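Local atomic coordinates of alanine racemase (Oenococcus oeni PSU-1, PDB entry 3HUR), a protein that belongs to the alanine racemase family, pairing an N-terminal TIM-barrel domain with a C-terminal domain rich in beta-strands. Residues E25-W29 with T30-K34; K53-E57 with T58-D62. All coordinates share one frame; numbering follows the deposited sequence.

Interaction 1 of 2, residues E25-W29 with T30-K34; sequences EIREW and TKAKK
With chi1 at 71°, T30 sets OG1 between its own backbone N and carbonyl carbon and so turns the hydroxyl back to I26, while R27, CG anti to its backbone N (chi1 -163°) and the chain bent at chi3, runs out alongside 32-34. T30 OG1 gives its proton to I26 O over 3.0 Å, in the carbonyl plane. The T30 N-H makes only weak bonds to I26 O and R27 O, so the hydroxyl strengthens the hold on a carbonyl of the last helical turn. Threonine suits the place because its branches divide the work: OG1 takes the carbonyl, while CG2 lies 3.9 Å from W29 CD1, at the indole edge, and the side chain packs on F220. K31, with positive phi, turns the chain out of the helix, and A32 N then bonds R27 O at 3.0 Å. Farther on, R27 NH2 reaches K33 O at 3.2 Å, tilted from the guanidinium plane; the same nitrogen has its stronger partner in D62. A32, small and buried, points its methyl toward the helix. W29 NE1 is held by I210 O and its ring stacks on H213. The turn thus joins helix 16-30 to strand 34-38, with I26, T30 and A32 packed against strand 222-223 and the first two also against helix 206-211.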
loop_
_atom_site.group_PDB
_atom_site.type_symbol
_atom_site.label_atom_id
_atom_site.label_comp_id
_atom_site.label_asym_id
_atom_site.label_seq_id
_atom_site.Cartn_x
_atom_site.Cartn_y
_atom_site.Cartn_z
ATOM N N GLU A 25 21.533 5.085 -32.229
ATOM C CA GLU A 25 20.435 4.644 -33.097
ATOM C C GLU A 25 19.539 5.759 -33.463
ATOM O O GLU A 25 19.140 5.889 -34.621
ATOM C CB GLU A 25 19.539 3.609 -32.427
ATOM C CG GLU A 25 20.117 2.233 -32.387
ATOM C CD GLU A 25 20.068 1.552 -33.718
ATOM O OE1 GLU A 25 18.955 1.413 -34.301
ATOM O OE2 GLU A 25 21.152 1.139 -34.154
ATOM N N ILE A 26 19.175 6.541 -32.461
ATOM C CA ILE A 26 18.183 7.559 -32.677
ATOM C C ILE A 26 18.777 8.744 -33.465
ATOM O O ILE A 26 18.032 9.555 -34.038
ATOM C CB ILE A 26 17.508 7.992 -31.359
ATOM C CG1 ILE A 26 16.151 8.615 -31.651
ATOM C CG2 ILE A 26 18.373 8.975 -30.583
ATOM C CD1 ILE A 26 15.127 7.648 -32.222
ATOM N N ARG A 27 20.108 8.844 -33.469
ATOM C CA ARG A 27 20.819 9.792 -34.331
ATOM C C ARG A 27 20.605 9.376 -35.802
ATOM O O ARG A 27 20.238 10.188 -36.625
ATOM C CB ARG A 27 22.316 9.822 -34.022
ATOM C CG ARG A 27 23.041 11.045 -34.581
ATOM C CD ARG A 27 24.565 10.953 -34.408
ATOM N NE ARG A 27 25.125 12.252 -34.024
ATOM C CZ ARG A 27 25.502 12.603 -32.793
ATOM N NH1 ARG A 27 25.414 11.748 -31.778
ATOM N NH2 ARG A 27 25.984 13.822 -32.571
ATOM N N GLU A 28 20.831 8.097 -36.089
ATOM C CA GLU A 28 20.710 7.575 -37.436
ATOM C C GLU A 28 19.269 7.561 -37.883
ATOM O O GLU A 28 19.010 7.654 -39.063
ATOM C CB GLU A 28 21.262 6.137 -37.549
ATOM C CG GLU A 28 22.744 5.988 -37.205
ATOM C CD GLU A 28 23.164 4.512 -36.979
ATOM O OE1 GLU A 28 22.732 3.648 -37.795
ATOM O OE2 GLU A 28 23.925 4.225 -36.002
ATOM N N TRP A 29 18.340 7.422 -36.954
ATOM C CA TRP A 29 16.935 7.277 -37.282
ATOM C C TRP A 29 16.371 8.610 -37.733
ATOM O O TRP A 29 15.400 8.662 -38.505
ATOM C CB TRP A 29 16.198 6.811 -36.035
ATOM C CG TRP A 29 14.712 6.534 -36.155
ATOM C CD1 TRP A 29 13.694 7.305 -35.665
ATOM C CD2 TRP A 29 14.095 5.371 -36.726
ATOM N NE1 TRP A 29 12.479 6.698 -35.913
ATOM C CE2 TRP A 29 12.703 5.512 -36.564
ATOM C CE3 TRP A 29 14.589 4.231 -37.385
ATOM C CZ2 TRP A 29 11.789 4.553 -37.046
ATOM C CZ3 TRP A 29 13.673 3.262 -37.848
ATOM C CH2 TRP A 29 12.295 3.441 -37.678
ATOM N N THR A 30 16.955 9.679 -37.218
ATOM C CA THR A 30 16.443 11.025 -37.453
ATOM C C THR A 30 17.419 11.852 -38.313
ATOM O O THR A 30 17.178 13.024 -38.585
ATOM C CB THR A 30 16.141 11.744 -36.097
ATOM O OG1 THR A 30 17.361 12.082 -35.419
ATOM C CG2 THR A 30 15.278 10.860 -35.192
ATOM N N LYS A 31 18.515 11.227 -38.741
ATOM C CA LYS A 31 19.615 11.923 -39.388
ATOM C C LYS A 31 19.947 13.227 -38.674
ATOM O O LYS A 31 19.908 14.301 -39.251
ATOM C CB LYS A 31 19.274 12.157 -40.875
ATOM C CG LYS A 31 19.970 11.191 -41.835
ATOM C CD LYS A 31 19.330 9.786 -41.930
ATOM C CE LYS A 31 20.067 8.912 -43.037
ATOM N NZ LYS A 31 19.992 7.404 -42.859
ATOM N N ALA A 32 20.288 13.137 -37.401
ATOM C CA ALA A 32 20.463 14.318 -36.583
ATOM C C ALA A 32 21.909 14.745 -36.604
ATOM O O ALA A 32 22.800 13.916 -36.782
ATOM C CB ALA A 32 20.038 14.023 -35.198
ATOM N N LYS A 33 22.147 16.039 -36.409
ATOM C CA LYS A 33 23.512 16.560 -36.450
ATOM C C LYS A 33 24.050 16.581 -35.037
ATOM O O LYS A 33 25.043 15.939 -34.735
ATOM C CB LYS A 33 23.572 17.963 -37.119
ATOM C CG LYS A 33 23.399 17.935 -38.709
ATOM C CD LYS A 33 24.122 16.675 -39.386
ATOM C CE LYS A 33 24.262 16.759 -40.940
ATOM N NZ LYS A 33 22.972 17.138 -41.635
ATOM N N LYS A 34 23.339 17.292 -34.175
ATOM C CA LYS A 34 23.644 17.374 -32.785
ATOM C C LYS A 34 22.677 16.481 -31.976
ATOM O O LYS A 34 21.521 16.352 -32.323
ATOM C CB LYS A 34 23.492 18.827 -32.378
ATOM C CG LYS A 34 24.448 19.794 -33.105
ATOM C CD LYS A 34 25.605 20.212 -32.186
ATOM C CE LYS A 34 26.773 20.934 -32.912
ATOM N NZ LYS A 34 28.098 20.466 -32.322
#

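Interaction 2 of 2, residues K53-E57 with T58-D62; sequences KAFQE and TASAD
F55 lays the root of its side chain beside A61 and S60. Its CB touches A61 CB at 3.7 Å, methylene against methyl; CG passes near S60 OG, and CD1 comes closest to that hydroxyl, at 3.6 Å, obliquely to the ring. Beyond this the phenyl is buried among L23, A37 and I229, where a large apolar ring is well suited. The serine hydroxyl also belongs to a chain of bonds with T58. In T58, chi1 of 55° folds OG1 back over the helix end to donate to A54 O over 2.8 Å, 16° out of the carbonyl plane. S60, with a similar chi1 of 69°, hands its proton to T58 OG1 at 3.0 Å, so a relay of serine, threonine and carbonyl ties the loop to the last helical turn and gives the buried serine hydroxyl an acceptor. Between them A59 takes positive phi, which costs a residue with a CB some strain, its methyl directed away from the helix at the exposed surface. S60 N bonds F55 O at 3.1 Å, and A59 N bonds Q56 O weakly at 3.4 Å. These two bonds, with A59 as the C-prime residue, define a Schellman motif, here ending helix 48-57 ahead of strand 63-66 in the TIM-barrel domain.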
loop_
_atom_site.group_PDB
_atom_site.type_symbol
_atom_site.label_atom_id
_atom_site.label_comp_id
_atom_site.label_asym_id
_atom_site.label_seq_id
_atom_site.Cartn_x
_atom_site.Cartn_y
_atom_site.Cartn_z
ATOM N N LYS A 53 28.977 10.591 -18.393
ATOM C CA LYS A 53 30.331 10.186 -18.704
ATOM C C LYS A 53 30.356 9.209 -19.871
ATOM O O LYS A 53 31.209 9.309 -20.730
ATOM C CB LYS A 53 30.999 9.495 -17.526
ATOM C CG LYS A 53 31.416 10.398 -16.418
ATOM C CD LYS A 53 31.992 9.552 -15.294
ATOM C CE LYS A 53 32.556 10.397 -14.161
ATOM N NZ LYS A 53 33.903 10.983 -14.504
ATOM N N ALA A 54 29.467 8.227 -19.879
ATOM C CA ALA A 54 29.401 7.314 -21.013
ATOM C C ALA A 54 29.117 8.088 -22.326
ATOM O O ALA A 54 29.648 7.746 -23.369
ATOM C CB ALA A 54 28.352 6.268 -20.798
ATOM N N PHE A 55 28.291 9.122 -22.280
ATOM C CA PHE A 55 27.999 9.821 -23.514
ATOM C C PHE A 55 29.170 10.703 -23.972
ATOM O O PHE A 55 29.329 10.896 -25.182
ATOM C CB PHE A 55 26.742 10.683 -23.404
ATOM C CG PHE A 55 25.494 9.932 -23.051
ATOM C CD1 PHE A 55 25.314 8.640 -23.417
ATOM C CD2 PHE A 55 24.490 10.553 -22.335
ATOM C CE1 PHE A 55 24.147 7.983 -23.085
ATOM C CE2 PHE A 55 23.342 9.908 -22.011
ATOM C CZ PHE A 55 23.168 8.624 -22.369
ATOM N N GLN A 56 29.939 11.263 -23.025
ATOM C CA GLN A 56 31.105 12.139 -23.351
ATOM C C GLN A 56 32.239 11.332 -23.984
ATOM O O GLN A 56 32.882 11.769 -24.920
ATOM C CB GLN A 56 31.647 12.857 -22.106
ATOM C CG GLN A 56 32.615 13.981 -22.415
ATOM C CD GLN A 56 33.022 14.797 -21.182
ATOM O OE1 GLN A 56 32.458 15.853 -20.907
ATOM N NE2 GLN A 56 33.997 14.309 -20.440
ATOM N N GLU A 57 32.434 10.117 -23.502
ATOM C CA GLU A 57 33.562 9.327 -23.898
ATOM C C GLU A 57 33.341 8.735 -25.262
ATOM O O GLU A 57 34.311 8.479 -25.992
ATOM C CB GLU A 57 33.845 8.224 -22.868
ATOM C CG GLU A 57 34.285 6.825 -23.457
ATOM C CD GLU A 57 35.758 6.740 -23.815
ATOM O OE1 GLU A 57 36.480 7.688 -23.490
ATOM O OE2 GLU A 57 36.200 5.717 -24.398
ATOM N N THR A 58 32.090 8.457 -25.582
ATOM C CA THR A 58 31.756 7.854 -26.865
ATOM C C THR A 58 31.350 8.917 -27.873
ATOM O O THR A 58 31.083 8.611 -29.015
ATOM C CB THR A 58 30.582 6.887 -26.737
ATOM O OG1 THR A 58 29.457 7.572 -26.132
ATOM C CG2 THR A 58 31.000 5.682 -25.938
ATOM N N ALA A 59 31.261 10.161 -27.433
ATOM C CA ALA A 59 30.914 11.271 -28.316
ATOM C C ALA A 59 29.493 11.127 -28.872
ATOM O O ALA A 59 29.158 11.718 -29.903
ATOM C CB ALA A 59 31.919 11.380 -29.451
ATOM N N SER A 60 28.658 10.378 -28.157
ATOM C CA SER A 60 27.342 10.028 -28.644
ATOM C C SER A 60 26.322 11.073 -28.295
ATOM O O SER A 60 25.193 11.029 -28.818
ATOM C CB SER A 60 26.943 8.640 -28.163
ATOM O OG SER A 60 26.722 8.630 -26.775
ATOM N N ALA A 61 26.723 12.032 -27.454
ATOM C CA ALA A 61 25.945 13.256 -27.167
ATOM C C ALA A 61 26.840 14.504 -27.253
ATOM O O ALA A 61 27.967 14.453 -26.826
ATOM C CB ALA A 61 25.349 13.180 -25.790
ATOM N N ASP A 62 26.298 15.620 -27.739
ATOM C CA ASP A 62 27.027 16.876 -27.879
ATOM C C ASP A 62 26.685 17.902 -26.799
ATOM O O ASP A 62 27.361 18.942 -26.655
ATOM C CB ASP A 62 26.718 17.491 -29.256
ATOM C CG ASP A 62 26.799 16.459 -30.374
ATOM O OD1 ASP A 62 27.930 16.049 -30.741
ATOM O OD2 ASP A 62 25.732 16.007 -30.826
#

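How the interactions relate
Interactions 1 and 2 are successive helix-to-strand turns of the barrel domain, leading into the neighbouring parallel strands 34-38 and 63-66. Both are partly buried, with apolar groups facing inward and K31 or A59 at the surface where phi turns positive. In each, a threonine hydroxyl grips a carbonyl four residues back, but 25-34 adds an arginine reaching along the loop, whereas 53-62 uses a serine relay and a buried phenyl. The two turns meet directly: R27 NH2 forms a salt bridge with D62 OD2 at 2.8 Å, and R27 NH1 bonds S60 O weakly. D62 OD2 also accepts V35 N, so one carboxylate joins the arginine of the first turn to the start of its strand.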